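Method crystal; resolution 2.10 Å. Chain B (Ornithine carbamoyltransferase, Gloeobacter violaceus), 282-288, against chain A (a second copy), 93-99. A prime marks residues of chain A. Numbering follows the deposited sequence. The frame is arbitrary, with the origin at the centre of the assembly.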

ATOM      1  N   THR B 282      -9.165 -29.759 -15.534  1.00 43.03           N
ATOM      2  CA  THR B 282     -10.268 -29.160 -16.261  1.00 43.89           C
ATOM      3  C   THR B 282     -11.503 -29.203 -15.378  1.00 44.47           C
ATOM      4  O   THR B 282     -11.621 -30.065 -14.500  1.00 43.15           O
ATOM      5  CB  THR B 282     -10.559 -29.918 -17.570  1.00 45.66           C
ATOM      6  OG1 THR B 282     -10.910 -31.276 -17.272  1.00 47.13           O
ATOM      7  CG2 THR B 282      -9.332 -29.898 -18.476  1.00 43.82           C
ATOM      8  N   ASP B 283     -12.408 -28.254 -15.592  1.00 43.97           N
ATOM      9  CA  ASP B 283     -13.643 -28.199 -14.825  1.00 44.26           C
ATOM     10  C   ASP B 283     -14.365 -29.528 -14.979  1.00 43.11           C
ATOM     11  O   ASP B 283     -14.934 -30.060 -14.027  1.00 44.12           O
ATOM     12  CB  ASP B 283     -14.536 -27.073 -15.348  1.00 44.43           C
ATOM     13  CG  ASP B 283     -15.864 -27.012 -14.632  1.00 47.27           C
ATOM     14  OD1 ASP B 283     -15.891 -26.589 -13.455  1.00 47.06           O
ATOM     15  OD2 ASP B 283     -16.882 -27.400 -15.244  1.00 49.04           O
ATOM     16  N   GLU B 284     -14.336 -30.056 -16.197  1.00 43.39           N
ATOM     17  CA  GLU B 284     -14.982 -31.324 -16.522  1.00 43.90           C
ATOM     18  C   GLU B 284     -14.607 -32.445 -15.555  1.00 42.13           C
ATOM     19  O   GLU B 284     -15.476 -33.103 -14.995  1.00 42.85           O
ATOM     20  CB  GLU B 284     -14.602 -31.740 -17.945  1.00 46.95           C
ATOM     21  CG  GLU B 284     -15.151 -33.090 -18.382  1.00 50.00           C
ATOM     22  CD  GLU B 284     -14.659 -33.489 -19.760  1.00 51.85           C
ATOM     23  OE1 GLU B 284     -13.452 -33.751 -19.909  1.00 52.64           O
ATOM     24  OE2 GLU B 284     -15.481 -33.534 -20.697  1.00 55.62           O
ATOM     25  N   VAL B 285     -13.309 -32.671 -15.379  1.00 41.70           N
ATOM     26  CA  VAL B 285     -12.840 -33.724 -14.483  1.00 40.62           C
ATOM     27  C   VAL B 285     -13.088 -33.361 -13.026  1.00 39.69           C
ATOM     28  O   VAL B 285     -13.546 -34.186 -12.233  1.00 39.02           O
ATOM     29  CB  VAL B 285     -11.331 -33.991 -14.675  1.00 39.74           C
ATOM     30  CG1 VAL B 285     -10.832 -34.961 -13.617  1.00 41.78           C
ATOM     31  CG2 VAL B 285     -11.082 -34.565 -16.048  1.00 39.39           C
ATOM     32  N   MET B 286     -12.797 -32.113 -12.685  1.00 39.28           N
ATOM     33  CA  MET B 286     -12.956 -31.632 -11.322  1.00 39.60           C
ATOM     34  C   MET B 286     -14.398 -31.746 -10.821  1.00 41.53           C
ATOM     35  O   MET B 286     -14.632 -32.009  -9.639  1.00 42.25           O
ATOM     36  CB  MET B 286     -12.455 -30.186 -11.238  1.00 37.32           C
ATOM     37  CG  MET B 286     -12.500 -29.599  -9.861  1.00 33.29           C
ATOM     38  SD  MET B 286     -11.618 -28.045  -9.759  1.00 30.57           S
ATOM     39  CE  MET B 286     -12.023 -27.625  -8.070  1.00 28.97           C
ATOM     40  N   GLU B 287     -15.363 -31.567 -11.717  1.00 42.24           N
ATOM     41  CA  GLU B 287     -16.772 -31.663 -11.346  1.00 42.06           C
ATOM     42  C   GLU B 287     -17.342 -33.033 -11.716  1.00 41.62           C
ATOM     43  O   GLU B 287     -18.513 -33.312 -11.461  1.00 41.69           O
ATOM     44  CB  GLU B 287     -17.585 -30.581 -12.060  1.00 43.51           C
ATOM     45  CG  GLU B 287     -17.161 -29.135 -11.769  1.00 47.90           C
ATOM     46  CD  GLU B 287     -17.469 -28.687 -10.346  1.00 48.82           C
ATOM     47  OE1 GLU B 287     -18.423 -29.227  -9.735  1.00 50.93           O
ATOM     48  OE2 GLU B 287     -16.769 -27.778  -9.843  1.00 48.44           O
ATOM     49  N   GLY B 288     -16.505 -33.876 -12.323  1.00 41.61           N
ATOM     50  CA  GLY B 288     -16.926 -35.204 -12.748  1.00 39.36           C
ATOM     51  C   GLY B 288     -17.071 -36.241 -11.643  1.00 39.79           C
ATOM     52  O   GLY B 288     -16.680 -36.006 -10.499  1.00 38.89           O
TER
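Chain A (93-99) VRDTARV

Where two copies of a protein meet through long charged side chains, the backbones can stay well apart while the contact remains close, and this pairing in ornithine carbamoyltransferase is a compact example. Residues 93′-99′ of chain A are helical throughout, and the helix runs on later in the chain. Chain B offers a short helical turn, 283-286, introduced by Thr282, whose OG1 caps it by accepting a weak bond from Val285 N (3.4 Å). The stretches run obliquely, their directions more alike than opposed. The nearest CA atoms, those of Glu287 and Asp95′, are 10.4 Å apart, so side chains bridge the gap, and the two stretches together bury a modest 176 Å².

The closest link is a two-pronged salt bridge. Arg98′ NH1 donates to Glu287 OE1 at 2.9 Å and Arg98′ NH2 to Glu287 OE2 at 3.0 Å, both nearly straight; the carboxylate meets the guanidinium at its edge, where the N-H groups point. The arginine is also held from its own helix: Arg98′ NE donates to Arg94′ O at 2.8 Å, and Arg98′ NH2 forms a salt bridge with Asp95′ OD1 at 2.7 Å. Arg98′ NH2 thus serves two acids, and its positive charge lies between carboxylates whose nearest oxygens, Glu287 OE2 and Asp95′ OD1, stand only 4.4 Å apart.

Looser electrostatic contacts accompany it. Arg94′, pointing its CA-to-CB bond toward chain B, brings NH2 to 3.8 Å from Asp283 OD1, a long salt bridge, while its NE remains 4.2 Å from Glu287 OE2, beyond salt-bridge range. Both oxygens lie near the plane of its guanidinium.

Packing adds a final element. The extended side chain of Met286, with all three chi angles t, carries CE to 3.6 Å from Asp95′ OD2, placing a methyl group against the same acid that steadies Arg98′.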

ATOM      1  N   VAL A  93     -16.439 -18.858  -5.582  1.00 45.10           N
ATOM      2  CA  VAL A  93     -17.275 -19.095  -4.408  1.00 46.11           C
ATOM      3  C   VAL A  93     -17.822 -20.515  -4.296  1.00 45.86           C
ATOM      4  O   VAL A  93     -17.955 -21.044  -3.190  1.00 45.45           O
ATOM      5  CB  VAL A  93     -18.470 -18.107  -4.348  1.00 47.83           C
ATOM      6  CG1 VAL A  93     -17.958 -16.672  -4.346  1.00 48.45           C
ATOM      7  CG2 VAL A  93     -19.398 -18.337  -5.516  1.00 50.36           C
ATOM      8  N   ARG A  94     -18.144 -21.137  -5.427  1.00 44.80           N
ATOM      9  CA  ARG A  94     -18.677 -22.486  -5.380  1.00 44.42           C
ATOM     10  C   ARG A  94     -17.672 -23.464  -4.778  1.00 43.28           C
ATOM     11  O   ARG A  94     -18.058 -24.452  -4.157  1.00 44.75           O
ATOM     12  CB  ARG A  94     -19.123 -22.946  -6.773  1.00 45.83           C
ATOM     13  CG  ARG A  94     -18.067 -22.918  -7.868  1.00 48.00           C
ATOM     14  CD  ARG A  94     -18.685 -23.456  -9.154  1.00 51.22           C
ATOM     15  NE  ARG A  94     -17.715 -23.689 -10.221  1.00 56.53           N
ATOM     16  CZ  ARG A  94     -17.220 -22.748 -11.020  1.00 59.03           C
ATOM     17  NH1 ARG A  94     -17.598 -21.480 -10.886  1.00 60.09           N
ATOM     18  NH2 ARG A  94     -16.345 -23.077 -11.965  1.00 60.09           N
ATOM     19  N   ASP A  95     -16.382 -23.196  -4.950  1.00 41.38           N
ATOM     20  CA  ASP A  95     -15.371 -24.081  -4.374  1.00 39.65           C
ATOM     21  C   ASP A  95     -15.229 -23.776  -2.890  1.00 39.33           C
ATOM     22  O   ASP A  95     -15.263 -24.681  -2.055  1.00 38.39           O
ATOM     23  CB  ASP A  95     -14.018 -23.906  -5.069  1.00 37.75           C
ATOM     24  CG  ASP A  95     -14.008 -24.472  -6.485  1.00 37.06           C
ATOM     25  OD1 ASP A  95     -15.005 -25.096  -6.897  1.00 36.27           O
ATOM     26  OD2 ASP A  95     -12.996 -24.301  -7.187  1.00 37.01           O
ATOM     27  N   THR A  96     -15.088 -22.497  -2.556  1.00 37.71           N
ATOM     28  CA  THR A  96     -14.947 -22.122  -1.161  1.00 37.97           C
ATOM     29  C   THR A  96     -16.199 -22.445  -0.342  1.00 36.63           C
ATOM     30  O   THR A  96     -16.095 -22.821   0.822  1.00 34.64           O
ATOM     31  CB  THR A  96     -14.551 -20.623  -1.013  1.00 40.09           C
ATOM     32  OG1 THR A  96     -15.169 -20.063   0.154  1.00 43.14           O
ATOM     33  CG2 THR A  96     -14.940 -19.840  -2.239  1.00 41.30           C
ATOM     34  N   ALA A  97     -17.379 -22.342  -0.949  1.00 36.03           N
ATOM     35  CA  ALA A  97     -18.615 -22.647  -0.222  1.00 35.96           C
ATOM     36  C   ALA A  97     -18.698 -24.141   0.089  1.00 36.11           C
ATOM     37  O   ALA A  97     -19.039 -24.545   1.207  1.00 36.57           O
ATOM     38  CB  ALA A  97     -19.828 -22.219  -1.035  1.00 36.87           C
ATOM     39  N   ARG A  98     -18.374 -24.959  -0.903  1.00 35.65           N
ATOM     40  CA  ARG A  98     -18.417 -26.403  -0.734  1.00 35.81           C
ATOM     41  C   ARG A  98     -17.448 -26.902   0.327  1.00 35.66           C
ATOM     42  O   ARG A  98     -17.777 -27.813   1.088  1.00 35.88           O
ATOM     43  CB  ARG A  98     -18.161 -27.095  -2.074  1.00 34.68           C
ATOM     44  CG  ARG A  98     -19.418 -27.181  -2.929  1.00 34.92           C
ATOM     45  CD  ARG A  98     -19.171 -27.870  -4.253  1.00 37.41           C
ATOM     46  NE  ARG A  98     -18.281 -27.090  -5.106  1.00 37.80           N
ATOM     47  CZ  ARG A  98     -18.077 -27.333  -6.396  1.00 39.09           C
ATOM     48  NH1 ARG A  98     -18.704 -28.341  -6.996  1.00 39.21           N
ATOM     49  NH2 ARG A  98     -17.243 -26.570  -7.089  1.00 36.26           N
ATOM     50  N   VAL A  99     -16.259 -26.306   0.388  1.00 35.70           N
ATOM     51  CA  VAL A  99     -15.277 -26.705   1.389  1.00 35.13           C
ATOM     52  C   VAL A  99     -15.734 -26.254   2.778  1.00 35.49           C
ATOM     53  O   VAL A  99     -15.659 -27.014   3.746  1.00 36.60           O
ATOM     54  CB  VAL A  99     -13.878 -26.103   1.071  1.00 36.32           C
ATOM     55  CG1 VAL A  99     -12.937 -26.294   2.244  1.00 36.44           C
ATOM     56  CG2 VAL A  99     -13.296 -26.779  -0.165  1.00 33.70           C
TER